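Local coordinates for uncharacterized conserved protein (Thermotoga maritima, PDB 2ZBV) that binds adenosine and probably cleaves S-adenosyl-L-methionine, with water or a halide ion attacking the sugar carbon next to the sulfur, at residues Ala77-Thr82 with Arg109-Arg114; Ile187-Phe192 with Val230-Ala235; Val205-Lys210 with Asp257-Cys262; Ser47-Arg52 with Val174-Thr179. One frame throughout, in Å; residues are numbered along the deposited sequence.

Contacts 1, 2 and 4 are mainly buried, whereas contact 3 keeps an exposed, charged face. Contact 1 stands alone in the N-terminal part, its centre about 40 Å from that of contact 3, and pairs two strands through backbone hydrogen bonds, as contact 3 does in the C-terminal sheet. Contacts 2 and 3 share that sheet and touch where Phe192 meets Ile261 and Val230 meets Val205. Contact 4 joins the two parts of the chain, setting helix 43-54 against strand 169-177, next to strand 258-262 of contact 3. Contacts 2 and 4 pack side chains with no hydrogen bond between their segments, and both border a second subunit.

Contact 1 of 4, residues Ala77-Thr82 with Arg109-Arg114; sequences AIVMKT and REIENR
Ile111 supplies the dense side of this pairing. With CG1 beside the backbone N (chi1 -61°), its CG1 lies 3.8 Å from CG2 of Val79, the two side chains crossing at about a right angle, while its CD1 comes 4.1 Å from CB of Ala77. Branched aliphatic groups suit this face because helix 127-140 covers it, through Phe132, Ile131, Val135 and Leu139; the small Ala77 leaves room for Ile111 to lean across. Strand 105-110 is the outermost strand, within the chain, of the mixed N-terminal sheet and runs antiparallel to strand 77-82. Val79 and Arg109 form a hydrogen-bonded pair: Val79 N gives to Arg109 O and Arg109 N to Val79 O, each 2.9 Å and in the carbonyl plane. Just past the strand, Ile111 N meets Ala77 O at 2.9 Å with an almost straight N-H (175°), but from above the carbonyl plane. On the Val79 face, Arg109 bends at chi2, so its guanidinium leads away from strand 77-82 to a salt bridge between NE and Glu107. The looser side is wetter: Glu110, CG anti to the backbone N and the chain extended, sends OE2 to a water at 2.9 Å, and this water also accepts from Ala77 N.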
loop_
_atom_site.group_PDB
_atom_site.type_symbol
_atom_site.label_atom_id
_atom_site.label_comp_id
_atom_site.label_asym_id
_atom_site.label_seq_id
_atom_site.Cartn_x
_atom_site.Cartn_y
_atom_site.Cartn_z
ATOM N N ALA A 77 17.616 -21.322 5.294
ATOM C CA ALA A 77 17.449 -19.876 5.306
ATOM C C ALA A 77 18.826 -19.432 4.819
ATOM O O ALA A 77 19.841 -19.853 5.376
ATOM C CB ALA A 77 17.199 -19.389 6.723
ATOM N N ILE A 78 18.871 -18.597 3.788
ATOM C CA ILE A 78 20.157 -18.194 3.225
ATOM C C ILE A 78 20.331 -16.711 2.925
ATOM O O ILE A 78 19.384 -15.925 2.982
ATOM C CB ILE A 78 20.424 -18.943 1.890
ATOM C CG1 ILE A 78 19.347 -18.563 0.866
ATOM C CG2 ILE A 78 20.401 -20.449 2.099
ATOM C CD1 ILE A 78 19.616 -19.088 -0.534
ATOM N N VAL A 79 21.575 -16.348 2.612
ATOM C CA VAL A 79 21.941 -14.986 2.229
ATOM C C VAL A 79 22.871 -15.172 1.032
ATOM O O VAL A 79 23.903 -15.839 1.135
ATOM C CB VAL A 79 22.708 -14.216 3.335
ATOM C CG1 VAL A 79 23.151 -12.869 2.791
ATOM C CG2 VAL A 79 21.828 -14.003 4.559
HETATM N N MSE A 80 22.491 -14.596 -0.104
HETATM C CA MSE A 80 23.276 -14.720 -1.328
HETATM C C MSE A 80 23.897 -13.390 -1.730
HETATM O O MSE A 80 23.311 -12.320 -1.518
HETATM C CB MSE A 80 22.387 -15.241 -2.470
HETATM C CG MSE A 80 23.085 -15.388 -3.829
HETATM SE SE MSE A 80 21.862 -15.654 -5.306
HETATM C CE MSE A 80 21.681 -17.554 -5.206
ATOM N N LYS A 81 25.104 -13.465 -2.281
ATOM C CA LYS A 81 25.800 -12.280 -2.760
ATOM C C LYS A 81 25.996 -12.514 -4.248
ATOM O O LYS A 81 26.569 -13.526 -4.660
ATOM C CB LYS A 81 27.158 -12.114 -2.082
ATOM C CG LYS A 81 27.900 -10.851 -2.506
ATOM C CD LYS A 81 29.325 -10.835 -1.966
ATOM C CE LYS A 81 30.121 -9.663 -2.527
ATOM N NZ LYS A 81 31.582 -9.779 -2.194
ATOM N N THR A 82 25.487 -11.594 -5.057
ATOM C CA THR A 82 25.607 -11.716 -6.498
ATOM C C THR A 82 26.829 -10.946 -6.973
ATOM O O THR A 82 27.296 -10.022 -6.303
ATOM C CB THR A 82 24.325 -11.211 -7.201
ATOM O OG1 THR A 82 23.912 -9.971 -6.623
ATOM C CG2 THR A 82 23.216 -12.227 -7.044
ATOM N N ARG A 109 25.612 -18.029 1.906
ATOM C CA ARG A 109 25.778 -18.355 3.321
ATOM C C ARG A 109 24.467 -18.878 3.897
ATOM O O ARG A 109 23.385 -18.442 3.496
ATOM C CB ARG A 109 26.147 -17.101 4.116
ATOM C CG ARG A 109 27.447 -16.449 3.726
ATOM C CD ARG A 109 28.585 -17.113 4.443
ATOM N NE ARG A 109 29.871 -16.681 3.922
ATOM C CZ ARG A 109 31.037 -17.102 4.394
ATOM N NH1 ARG A 109 31.068 -17.959 5.404
ATOM N NH2 ARG A 109 32.166 -16.685 3.842
ATOM N N GLU A 110 24.557 -19.819 4.830
ATOM C CA GLU A 110 23.355 -20.296 5.477
ATOM C C GLU A 110 23.266 -19.450 6.739
ATOM O O GLU A 110 24.285 -19.141 7.363
ATOM C CB GLU A 110 23.453 -21.779 5.835
ATOM C CG GLU A 110 22.309 -22.243 6.739
ATOM C CD GLU A 110 22.156 -23.749 6.777
ATOM O OE1 GLU A 110 23.143 -24.457 6.477
ATOM O OE2 GLU A 110 21.048 -24.225 7.119
ATOM N N ILE A 111 22.060 -19.034 7.094
ATOM C CA ILE A 111 21.869 -18.228 8.282
ATOM C C ILE A 111 21.926 -19.167 9.489
ATOM O O ILE A 111 20.987 -19.917 9.747
ATOM C CB ILE A 111 20.507 -17.490 8.226
ATOM C CG1 ILE A 111 20.485 -16.550 7.008
ATOM C CG2 ILE A 111 20.271 -16.712 9.514
ATOM C CD1 ILE A 111 19.175 -15.807 6.799
ATOM N N GLU A 112 23.041 -19.130 10.211
ATOM C CA GLU A 112 23.227 -19.992 11.374
ATOM C C GLU A 112 23.516 -19.205 12.643
ATOM O O GLU A 112 23.329 -19.711 13.747
ATOM C CB GLU A 112 24.380 -20.963 11.121
ATOM C CG GLU A 112 24.230 -21.798 9.865
ATOM C CD GLU A 112 25.451 -22.660 9.603
ATOM O OE1 GLU A 112 26.560 -22.099 9.484
ATOM O OE2 GLU A 112 25.304 -23.897 9.515
ATOM N N ASN A 113 23.974 -17.967 12.487
ATOM C CA ASN A 113 24.298 -17.128 13.635
ATOM C C ASN A 113 23.044 -16.690 14.367
ATOM O O ASN A 113 22.459 -15.655 14.048
ATOM C CB ASN A 113 25.075 -15.890 13.191
ATOM C CG ASN A 113 25.714 -15.165 14.352
ATOM O OD1 ASN A 113 25.269 -15.287 15.496
ATOM N ND2 ASN A 113 26.757 -14.394 14.067
ATOM N N ARG A 114 22.649 -17.466 15.371
ATOM C CA ARG A 114 21.449 -17.172 16.143
ATOM C C ARG A 114 21.487 -15.821 16.848
ATOM O O ARG A 114 20.453 -15.313 17.279
ATOM C CB ARG A 114 21.204 -18.280 17.171
ATOM C CG ARG A 114 21.085 -19.669 16.562
ATOM C CD ARG A 114 20.713 -20.706 17.616
ATOM N NE ARG A 114 19.305 -20.630 17.996
ATOM C CZ ARG A 114 18.301 -21.024 17.217
ATOM N NH1 ARG A 114 18.548 -21.526 16.014
ATOM N NH2 ARG A 114 17.048 -20.919 17.641
HETATM O O HOH W 1 18.890 -22.351 7.606
#

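Contact 2 of 4, residues Ile187-Phe192 with Val230-Ala235; sequences IPFDLF and VHPDSA
Ring packing carries most of this contact. Phe189, with CG anti to the backbone N (chi1 -157°), presents one face to Pro232, whose CB stands 3.7 Å from the ring centroid and 25° off its normal, a CH-pi contact. This CB sits toward the rim, 3.4 Å from Phe189 CG, while Pro232 CD reaches the far end of the ring at CZ, 3.7 Å away. Phe192 CD1 lies over the opposite face, so the ring of Phe189 is sandwiched between its helical neighbour and the proline. Proline suits the spot, since its rigid ring offers C-H groups to the aromatic face. The short helix 189-192, with Pro188 at its N-cap, thus covers the end of strand 228-232 in the C-terminal beta domain. Apolar contacts of Val230 add to this: its CG1 touches the edge of Phe189 at CE1 (4.2 Å) and also meets Phe192 CZ. An alanine at Phe189 would probably loosen the helix from the strand end, as the ring against which Pro232, Val230 and Phe192 pack would be gone. No hydrogen bond joins the two segments; after the strand, Asp233 OD1 accepts from Ala235 N at 2.8 Å, an Asx turn. Ser234 O hydrogen-bonds to Arg129 NH2 of a second subunit.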
loop_
_atom_site.group_PDB
_atom_site.type_symbol
_atom_site.label_atom_id
_atom_site.label_comp_id
_atom_site.label_asym_id
_atom_site.label_seq_id
_atom_site.Cartn_x
_atom_site.Cartn_y
_atom_site.Cartn_z
ATOM N N ILE A 187 10.793 -13.052 -22.093
ATOM C CA ILE A 187 11.569 -12.946 -23.325
ATOM C C ILE A 187 12.284 -11.598 -23.385
ATOM O O ILE A 187 11.645 -10.549 -23.412
ATOM C CB ILE A 187 10.651 -13.056 -24.565
ATOM C CG1 ILE A 187 9.922 -14.399 -24.558
ATOM C CG2 ILE A 187 11.471 -12.894 -25.841
ATOM C CD1 ILE A 187 8.749 -14.457 -25.518
ATOM N N PRO A 188 13.626 -11.604 -23.409
ATOM C CA PRO A 188 14.314 -10.313 -23.469
ATOM C C PRO A 188 13.976 -9.650 -24.798
ATOM O O PRO A 188 13.940 -10.321 -25.833
ATOM C CB PRO A 188 15.792 -10.698 -23.379
ATOM C CG PRO A 188 15.769 -12.043 -22.680
ATOM C CD PRO A 188 14.589 -12.714 -23.322
ATOM N N PHE A 189 13.722 -8.346 -24.787
ATOM C CA PHE A 189 13.395 -7.673 -26.039
ATOM C C PHE A 189 14.573 -7.765 -27.007
ATOM O O PHE A 189 14.387 -7.713 -28.222
ATOM C CB PHE A 189 13.032 -6.208 -25.808
ATOM C CG PHE A 189 12.191 -5.626 -26.907
ATOM C CD1 PHE A 189 10.834 -5.918 -26.985
ATOM C CD2 PHE A 189 12.764 -4.835 -27.895
ATOM C CE1 PHE A 189 10.058 -5.434 -28.034
ATOM C CE2 PHE A 189 11.997 -4.347 -28.950
ATOM C CZ PHE A 189 10.641 -4.647 -29.019
ATOM N N ASP A 190 15.782 -7.894 -26.464
ATOM C CA ASP A 190 16.984 -8.027 -27.289
ATOM C C ASP A 190 16.925 -9.346 -28.049
ATOM O O ASP A 190 17.248 -9.408 -29.234
ATOM C CB ASP A 190 18.248 -8.004 -26.424
ATOM C CG ASP A 190 18.601 -6.614 -25.947
ATOM O OD1 ASP A 190 18.599 -5.683 -26.780
ATOM O OD2 ASP A 190 18.892 -6.453 -24.741
ATOM N N LEU A 191 16.515 -10.403 -27.354
ATOM C CA LEU A 191 16.391 -11.716 -27.970
ATOM C C LEU A 191 15.382 -11.599 -29.111
ATOM O O LEU A 191 15.597 -12.112 -30.212
ATOM C CB LEU A 191 15.894 -12.736 -26.944
ATOM C CG LEU A 191 15.823 -14.180 -27.442
ATOM C CD1 LEU A 191 17.237 -14.709 -27.621
ATOM C CD2 LEU A 191 15.060 -15.044 -26.455
ATOM N N PHE A 192 14.277 -10.916 -28.832
ATOM C CA PHE A 192 13.224 -10.707 -29.820
ATOM C C PHE A 192 13.765 -9.930 -31.015
ATOM O O PHE A 192 13.370 -10.171 -32.154
ATOM C CB PHE A 192 12.057 -9.948 -29.175
ATOM C CG PHE A 192 10.996 -9.512 -30.149
ATOM C CD1 PHE A 192 10.850 -8.172 -30.478
ATOM C CD2 PHE A 192 10.131 -10.439 -30.721
ATOM C CE1 PHE A 192 9.853 -7.758 -31.364
ATOM C CE2 PHE A 192 9.133 -10.037 -31.607
ATOM C CZ PHE A 192 8.994 -8.693 -31.928
ATOM N N VAL A 230 3.310 -4.619 -29.159
ATOM C CA VAL A 230 4.408 -5.365 -28.565
ATOM C C VAL A 230 5.512 -4.342 -28.363
ATOM O O VAL A 230 5.839 -3.580 -29.275
ATOM C CB VAL A 230 4.900 -6.493 -29.505
ATOM C CG1 VAL A 230 6.275 -6.963 -29.082
ATOM C CG2 VAL A 230 3.915 -7.660 -29.468
ATOM N N HIS A 231 6.077 -4.301 -27.164
ATOM C CA HIS A 231 7.129 -3.338 -26.898
ATOM C C HIS A 231 8.043 -3.824 -25.780
ATOM O O HIS A 231 7.784 -4.859 -25.152
ATOM C CB HIS A 231 6.505 -1.996 -26.502
ATOM C CG HIS A 231 5.840 -2.020 -25.160
ATOM N ND1 HIS A 231 6.288 -1.270 -24.095
ATOM C CD2 HIS A 231 4.786 -2.735 -24.700
ATOM C CE1 HIS A 231 5.538 -1.519 -23.037
ATOM N NE2 HIS A 231 4.619 -2.405 -23.376
ATOM N N PRO A 232 9.146 -3.101 -25.538
ATOM C CA PRO A 232 10.048 -3.524 -24.463
ATOM C C PRO A 232 9.594 -2.829 -23.179
ATOM O O PRO A 232 9.460 -1.609 -23.170
ATOM C CB PRO A 232 11.405 -3.023 -24.942
ATOM C CG PRO A 232 11.053 -1.736 -25.647
ATOM C CD PRO A 232 9.788 -2.096 -26.411
ATOM N N ASP A 233 9.336 -3.587 -22.113
ATOM C CA ASP A 233 8.903 -2.964 -20.865
ATOM C C ASP A 233 10.079 -2.231 -20.215
ATOM O O ASP A 233 11.172 -2.191 -20.774
ATOM C CB ASP A 233 8.277 -3.985 -19.893
ATOM C CG ASP A 233 9.268 -5.019 -19.374
ATOM O OD1 ASP A 233 10.490 -4.783 -19.435
ATOM O OD2 ASP A 233 8.806 -6.076 -18.880
ATOM N N SER A 234 9.853 -1.651 -19.043
ATOM C CA SER A 234 10.889 -0.883 -18.361
ATOM C C SER A 234 12.118 -1.667 -17.902
ATOM O O SER A 234 13.127 -1.068 -17.543
ATOM C CB SER A 234 10.280 -0.140 -17.167
ATOM O OG SER A 234 9.736 -1.038 -16.219
ATOM N N ALA A 235 12.038 -2.994 -17.909
ATOM C CA ALA A 235 13.168 -3.814 -17.489
ATOM C C ALA A 235 13.858 -4.505 -18.667
ATOM O O ALA A 235 14.726 -5.359 -18.473
ATOM C CB ALA A 235 12.709 -4.853 -16.471
#

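Contact 3 of 4, residues Val205-Lys210 with Asp257-Cys262; sequences VRVGRK and DEIEIC
Strands 205-207 and 258-262 run antiparallel, their axes 4.6 Å apart at closest approach and 156° between directions. Arg206 and Glu260 form the hydrogen-bonded pair: Arg206 N gives to Glu260 O at 2.6 Å, almost straight, and Glu260 N returns to Arg206 O at 3.0 Å, both in the carbonyl plane. Farther along, a water accepts weakly from Gly208 N and donates to Glu258 O at 2.5 Å. The Arg206 and Glu260 side chains leave the same face, each with CG anti to the backbone N. Arg206 then bends at chi3 (64°), laying its guanidinium over the carboxylate, the planes 23° apart. The resulting salt bridge, Arg206 NH2 to Glu260 OE1 at 2.7 Å, is face-on: no N-H points at the oxygen, so charge alone holds it. The stronger partner of OE1 is Lys169, through a salt bridge, and the two positive charges would probably favour ionised Glu260. The other face is aliphatic, which suits its burial: Ile259 CD1 packs on Val205 CG1 at 3.9 Å, and Ile259 CG1 lies beside Val207 CG1. A type II' turn from Val207 to Lys210, with Gly208 at positive phi, makes the beta hairpin to strand 210-216 of the C-terminal domain.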
loop_
_atom_site.group_PDB
_atom_site.type_symbol
_atom_site.label_atom_id
_atom_site.label_comp_id
_atom_site.label_asym_id
_atom_site.label_seq_id
_atom_site.Cartn_x
_atom_site.Cartn_y
_atom_site.Cartn_z
ATOM N N VAL A 205 1.130 -12.802 -32.246
ATOM C CA VAL A 205 1.236 -13.239 -30.868
ATOM C C VAL A 205 0.325 -14.444 -30.719
ATOM O O VAL A 205 -0.877 -14.355 -30.975
ATOM C CB VAL A 205 0.786 -12.130 -29.899
ATOM C CG1 VAL A 205 0.878 -12.622 -28.462
ATOM C CG2 VAL A 205 1.645 -10.888 -30.097
ATOM N N ARG A 206 0.893 -15.575 -30.320
ATOM C CA ARG A 206 0.093 -16.777 -30.166
ATOM C C ARG A 206 -0.040 -17.216 -28.714
ATOM O O ARG A 206 0.956 -17.479 -28.039
ATOM C CB ARG A 206 0.686 -17.922 -30.993
ATOM C CG ARG A 206 -0.315 -19.032 -31.287
ATOM C CD ARG A 206 0.335 -20.229 -31.963
ATOM N NE ARG A 206 1.320 -20.864 -31.094
ATOM C CZ ARG A 206 1.881 -22.045 -31.335
ATOM N NH1 ARG A 206 1.552 -22.728 -32.425
ATOM N NH2 ARG A 206 2.774 -22.543 -30.487
ATOM N N VAL A 207 -1.279 -17.281 -28.238
ATOM C CA VAL A 207 -1.570 -17.712 -26.875
ATOM C C VAL A 207 -2.496 -18.914 -26.989
ATOM O O VAL A 207 -3.618 -18.798 -27.480
ATOM C CB VAL A 207 -2.273 -16.598 -26.046
ATOM C CG1 VAL A 207 -1.309 -15.466 -25.766
ATOM C CG2 VAL A 207 -3.485 -16.072 -26.794
ATOM N N GLY A 208 -2.015 -20.074 -26.552
ATOM C CA GLY A 208 -2.819 -21.279 -26.638
ATOM C C GLY A 208 -3.219 -21.586 -28.070
ATOM O O GLY A 208 -2.374 -21.899 -28.906
ATOM N N ARG A 209 -4.513 -21.481 -28.355
ATOM C CA ARG A 209 -5.041 -21.755 -29.689
ATOM C C ARG A 209 -5.357 -20.481 -30.468
ATOM O O ARG A 209 -5.766 -20.543 -31.627
ATOM C CB ARG A 209 -6.317 -22.592 -29.581
ATOM C CG ARG A 209 -6.142 -23.937 -28.889
ATOM C CD ARG A 209 -5.384 -24.924 -29.763
ATOM N NE ARG A 209 -5.402 -26.272 -29.201
ATOM C CZ ARG A 209 -4.906 -27.346 -29.811
ATOM N NH1 ARG A 209 -4.346 -27.233 -31.011
ATOM N NH2 ARG A 209 -4.970 -28.533 -29.224
ATOM N N LYS A 210 -5.172 -19.328 -29.830
ATOM C CA LYS A 210 -5.463 -18.053 -30.469
ATOM C C LYS A 210 -4.229 -17.420 -31.085
ATOM O O LYS A 210 -3.101 -17.691 -30.676
ATOM C CB LYS A 210 -6.028 -17.057 -29.458
ATOM C CG LYS A 210 -7.156 -17.563 -28.598
ATOM C CD LYS A 210 -7.499 -16.520 -27.553
ATOM C CE LYS A 210 -8.455 -17.069 -26.517
ATOM N NZ LYS A 210 -8.770 -16.052 -25.479
ATOM N N ASP A 257 1.420 -18.856 -18.448
ATOM C CA ASP A 257 0.974 -19.311 -19.759
ATOM C C ASP A 257 2.048 -19.180 -20.832
ATOM O O ASP A 257 2.774 -18.184 -20.888
ATOM C CB ASP A 257 -0.270 -18.530 -20.190
ATOM C CG ASP A 257 -1.496 -18.891 -19.379
ATOM O OD1 ASP A 257 -1.348 -19.596 -18.360
ATOM O OD2 ASP A 257 -2.609 -18.462 -19.757
ATOM N N GLU A 258 2.145 -20.198 -21.681
ATOM C CA GLU A 258 3.115 -20.204 -22.768
ATOM C C GLU A 258 2.710 -19.151 -23.784
ATOM O O GLU A 258 1.530 -18.969 -24.059
ATOM C CB GLU A 258 3.153 -21.568 -23.464
ATOM C CG GLU A 258 3.737 -22.699 -22.635
ATOM C CD GLU A 258 3.873 -23.992 -23.430
ATOM O OE1 GLU A 258 4.369 -24.992 -22.866
ATOM O OE2 GLU A 258 3.484 -24.009 -24.618
ATOM N N ILE A 259 3.686 -18.458 -24.346
ATOM C CA ILE A 259 3.375 -17.447 -25.337
ATOM C C ILE A 259 4.389 -17.511 -26.472
ATOM O O ILE A 259 5.587 -17.685 -26.248
ATOM C CB ILE A 259 3.348 -16.032 -24.700
ATOM C CG1 ILE A 259 2.681 -15.047 -25.659
ATOM C CG2 ILE A 259 4.757 -15.573 -24.362
ATOM C CD1 ILE A 259 2.386 -13.695 -25.025
ATOM N N GLU A 260 3.891 -17.385 -27.692
ATOM C CA GLU A 260 4.733 -17.440 -28.870
ATOM C C GLU A 260 4.561 -16.182 -29.708
ATOM O O GLU A 260 3.452 -15.681 -29.870
ATOM C CB GLU A 260 4.368 -18.677 -29.690
ATOM C CG GLU A 260 4.875 -18.668 -31.119
ATOM C CD GLU A 260 4.378 -19.867 -31.908
ATOM O OE1 GLU A 260 4.746 -21.005 -31.545
ATOM O OE2 GLU A 260 3.616 -19.669 -32.882
ATOM N N ILE A 261 5.669 -15.679 -30.237
ATOM C CA ILE A 261 5.647 -14.484 -31.061
ATOM C C ILE A 261 6.349 -14.755 -32.391
ATOM O O ILE A 261 7.577 -14.858 -32.447
ATOM C CB ILE A 261 6.334 -13.320 -30.328
ATOM C CG1 ILE A 261 5.661 -13.110 -28.971
ATOM C CG2 ILE A 261 6.235 -12.046 -31.156
ATOM C CD1 ILE A 261 6.470 -12.295 -28.009
ATOM N N CYS A 262 5.554 -14.878 -33.451
ATOM C CA CYS A 262 6.061 -15.152 -34.793
ATOM C C CYS A 262 6.361 -13.893 -35.588
ATOM O O CYS A 262 5.634 -12.901 -35.508
ATOM C CB CYS A 262 5.052 -15.988 -35.586
ATOM S SG CYS A 262 4.862 -17.693 -35.037
HETATM O O HOH W 2 1.187 -20.347 -27.222
HETATM O O HOH W 3 -0.745 -19.977 -23.781
#

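Contact 4 of 4, residues Ser47-Arg52 with Val174-Thr179; sequences SHVLYR and VAIVDT
Helix 47-52, part of helix 43-54 in the N-terminal part, lies across strand 174-177 of the C-terminal domain, at 76° between their directions, where Ala175 and Ile176 both face Ser184 in a classic beta bulge. The bulge turns two successive side chains toward the helix. Arg52 can be followed outward. CB starts toward the strand with CG beside the backbone N (chi1 -59°), and the chain runs extended from CG to NE. CD passes 4.1 Å from Ile176 CD1, and NH1 lies equally far from that methyl, so the two side chains meet tip to tip. NH2 comes 3.4 Å from Ala175 CB, and its hydrogen bond goes to Thr185 O. The guanidinium also forms a cation-pi contact with Phe237. Arginine suits this buried seam because its long aliphatic part packs on isoleucine while its charged end reaches a backbone carbonyl. A leucine at Arg52 would probably weaken the joint between the two domains, losing the bond to Thr185 and the cation-pi contact. Val49 CG2 adds its own packing, crossing Ile176 at about a right angle with CD1 3.7 Å away. One turn before Arg52, His48 offers a flat ring to alanine's small methyl: Ala175 CB sits 4.0 Å from the imidazole centroid, only 7° off its normal.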
loop_
_atom_site.group_PDB
_atom_site.type_symbol
_atom_site.label_atom_id
_atom_site.label_comp_id
_atom_site.label_asym_id
_atom_site.label_seq_id
_atom_site.Cartn_x
_atom_site.Cartn_y
_atom_site.Cartn_z
ATOM N N SER A 47 10.365 -14.310 -8.006
ATOM C CA SER A 47 11.727 -14.389 -8.548
ATOM C C SER A 47 11.901 -13.404 -9.697
ATOM O O SER A 47 12.938 -12.759 -9.822
ATOM C CB SER A 47 12.070 -15.828 -8.993
ATOM O OG SER A 47 11.398 -16.229 -10.181
ATOM N N HIS A 48 10.869 -13.269 -10.525
ATOM C CA HIS A 48 10.903 -12.327 -11.645
ATOM C C HIS A 48 10.837 -10.872 -11.182
ATOM O O HIS A 48 11.631 -10.039 -11.625
ATOM C CB HIS A 48 9.742 -12.604 -12.599
ATOM C CG HIS A 48 9.934 -13.831 -13.432
ATOM N ND1 HIS A 48 10.925 -13.930 -14.385
ATOM C CD2 HIS A 48 9.268 -15.010 -13.453
ATOM C CE1 HIS A 48 10.861 -15.119 -14.957
ATOM N NE2 HIS A 48 9.864 -15.794 -14.410
ATOM N N VAL A 49 9.880 -10.564 -10.306
ATOM C CA VAL A 49 9.729 -9.200 -9.781
ATOM C C VAL A 49 11.016 -8.743 -9.091
ATOM O O VAL A 49 11.438 -7.597 -9.235
ATOM C CB VAL A 49 8.570 -9.100 -8.748
ATOM C CG1 VAL A 49 8.547 -7.698 -8.142
ATOM C CG2 VAL A 49 7.217 -9.382 -9.431
ATOM N N LEU A 50 11.632 -9.648 -8.340
ATOM C CA LEU A 50 12.874 -9.348 -7.622
ATOM C C LEU A 50 13.977 -8.920 -8.584
ATOM O O LEU A 50 14.607 -7.879 -8.409
ATOM C CB LEU A 50 13.344 -10.581 -6.853
ATOM C CG LEU A 50 14.715 -10.449 -6.185
ATOM C CD1 LEU A 50 14.643 -9.401 -5.084
ATOM C CD2 LEU A 50 15.131 -11.810 -5.609
ATOM N N TYR A 51 14.217 -9.729 -9.605
ATOM C CA TYR A 51 15.256 -9.384 -10.568
ATOM C C TYR A 51 15.000 -8.029 -11.230
ATOM O O TYR A 51 15.854 -7.148 -11.220
ATOM C CB TYR A 51 15.366 -10.459 -11.643
ATOM C CG TYR A 51 16.243 -10.030 -12.793
ATOM C CD1 TYR A 51 17.595 -9.744 -12.594
ATOM C CD2 TYR A 51 15.714 -9.868 -14.074
ATOM C CE1 TYR A 51 18.400 -9.306 -13.645
ATOM C CE2 TYR A 51 16.513 -9.426 -15.133
ATOM C CZ TYR A 51 17.850 -9.148 -14.908
ATOM O OH TYR A 51 18.632 -8.700 -15.944
ATOM N N ARG A 52 13.816 -7.860 -11.804
ATOM C CA ARG A 52 13.490 -6.607 -12.474
ATOM C C ARG A 52 13.615 -5.383 -11.579
ATOM O O ARG A 52 14.158 -4.361 -11.994
ATOM C CB ARG A 52 12.097 -6.720 -13.101
ATOM C CG ARG A 52 12.078 -7.864 -14.098
ATOM C CD ARG A 52 10.763 -8.115 -14.775
ATOM N NE ARG A 52 10.859 -9.372 -15.516
ATOM C CZ ARG A 52 10.014 -9.758 -16.464
ATOM N NH1 ARG A 52 8.992 -8.982 -16.802
ATOM N NH2 ARG A 52 10.192 -10.927 -17.065
ATOM N N VAL A 174 4.514 -15.979 -19.911
ATOM C CA VAL A 174 4.060 -14.739 -19.291
ATOM C C VAL A 174 4.672 -14.727 -17.891
ATOM O O VAL A 174 4.434 -15.636 -17.089
ATOM C CB VAL A 174 2.520 -14.703 -19.159
ATOM C CG1 VAL A 174 2.091 -13.480 -18.352
ATOM C CG2 VAL A 174 1.877 -14.676 -20.543
ATOM N N ALA A 175 5.465 -13.704 -17.604
ATOM C CA ALA A 175 6.118 -13.594 -16.307
ATOM C C ALA A 175 5.325 -12.752 -15.307
ATOM O O ALA A 175 5.209 -13.110 -14.126
ATOM C CB ALA A 175 7.509 -12.999 -16.485
ATOM N N ILE A 176 4.777 -11.638 -15.783
ATOM C CA ILE A 176 4.036 -10.731 -14.917
ATOM C C ILE A 176 2.915 -9.994 -15.634
ATOM O O ILE A 176 3.094 -9.523 -16.757
ATOM C CB ILE A 176 4.965 -9.638 -14.343
ATOM C CG1 ILE A 176 6.121 -10.274 -13.569
ATOM C CG2 ILE A 176 4.161 -8.679 -13.460
ATOM C CD1 ILE A 176 7.197 -9.290 -13.177
ATOM N N VAL A 177 1.763 -9.909 -14.978
ATOM C CA VAL A 177 0.624 -9.150 -15.500
ATOM C C VAL A 177 0.524 -8.005 -14.492
ATOM O O VAL A 177 0.292 -8.255 -13.303
ATOM C CB VAL A 177 -0.695 -9.965 -15.470
ATOM C CG1 VAL A 177 -1.883 -9.054 -15.802
ATOM C CG2 VAL A 177 -0.631 -11.116 -16.478
ATOM N N ASP A 178 0.718 -6.763 -14.937
ATOM C CA ASP A 178 0.660 -5.639 -13.999
ATOM C C ASP A 178 -0.730 -5.061 -13.755
ATOM O O ASP A 178 -1.737 -5.597 -14.217
ATOM C CB ASP A 178 1.627 -4.516 -14.417
ATOM C CG ASP A 178 1.215 -3.815 -15.699
ATOM O OD1 ASP A 178 0.023 -3.857 -16.066
ATOM O OD2 ASP A 178 2.095 -3.196 -16.335
ATOM N N THR A 179 -0.770 -3.956 -13.016
ATOM C CA THR A 179 -2.021 -3.290 -12.664
ATOM C C THR A 179 -2.876 -2.897 -13.864
ATOM O O THR A 179 -4.108 -2.905 -13.799
ATOM C CB THR A 179 -1.742 -2.025 -11.832
ATOM O OG1 THR A 179 -1.055 -2.391 -10.625
ATOM C CG2 THR A 179 -3.042 -1.318 -11.485
#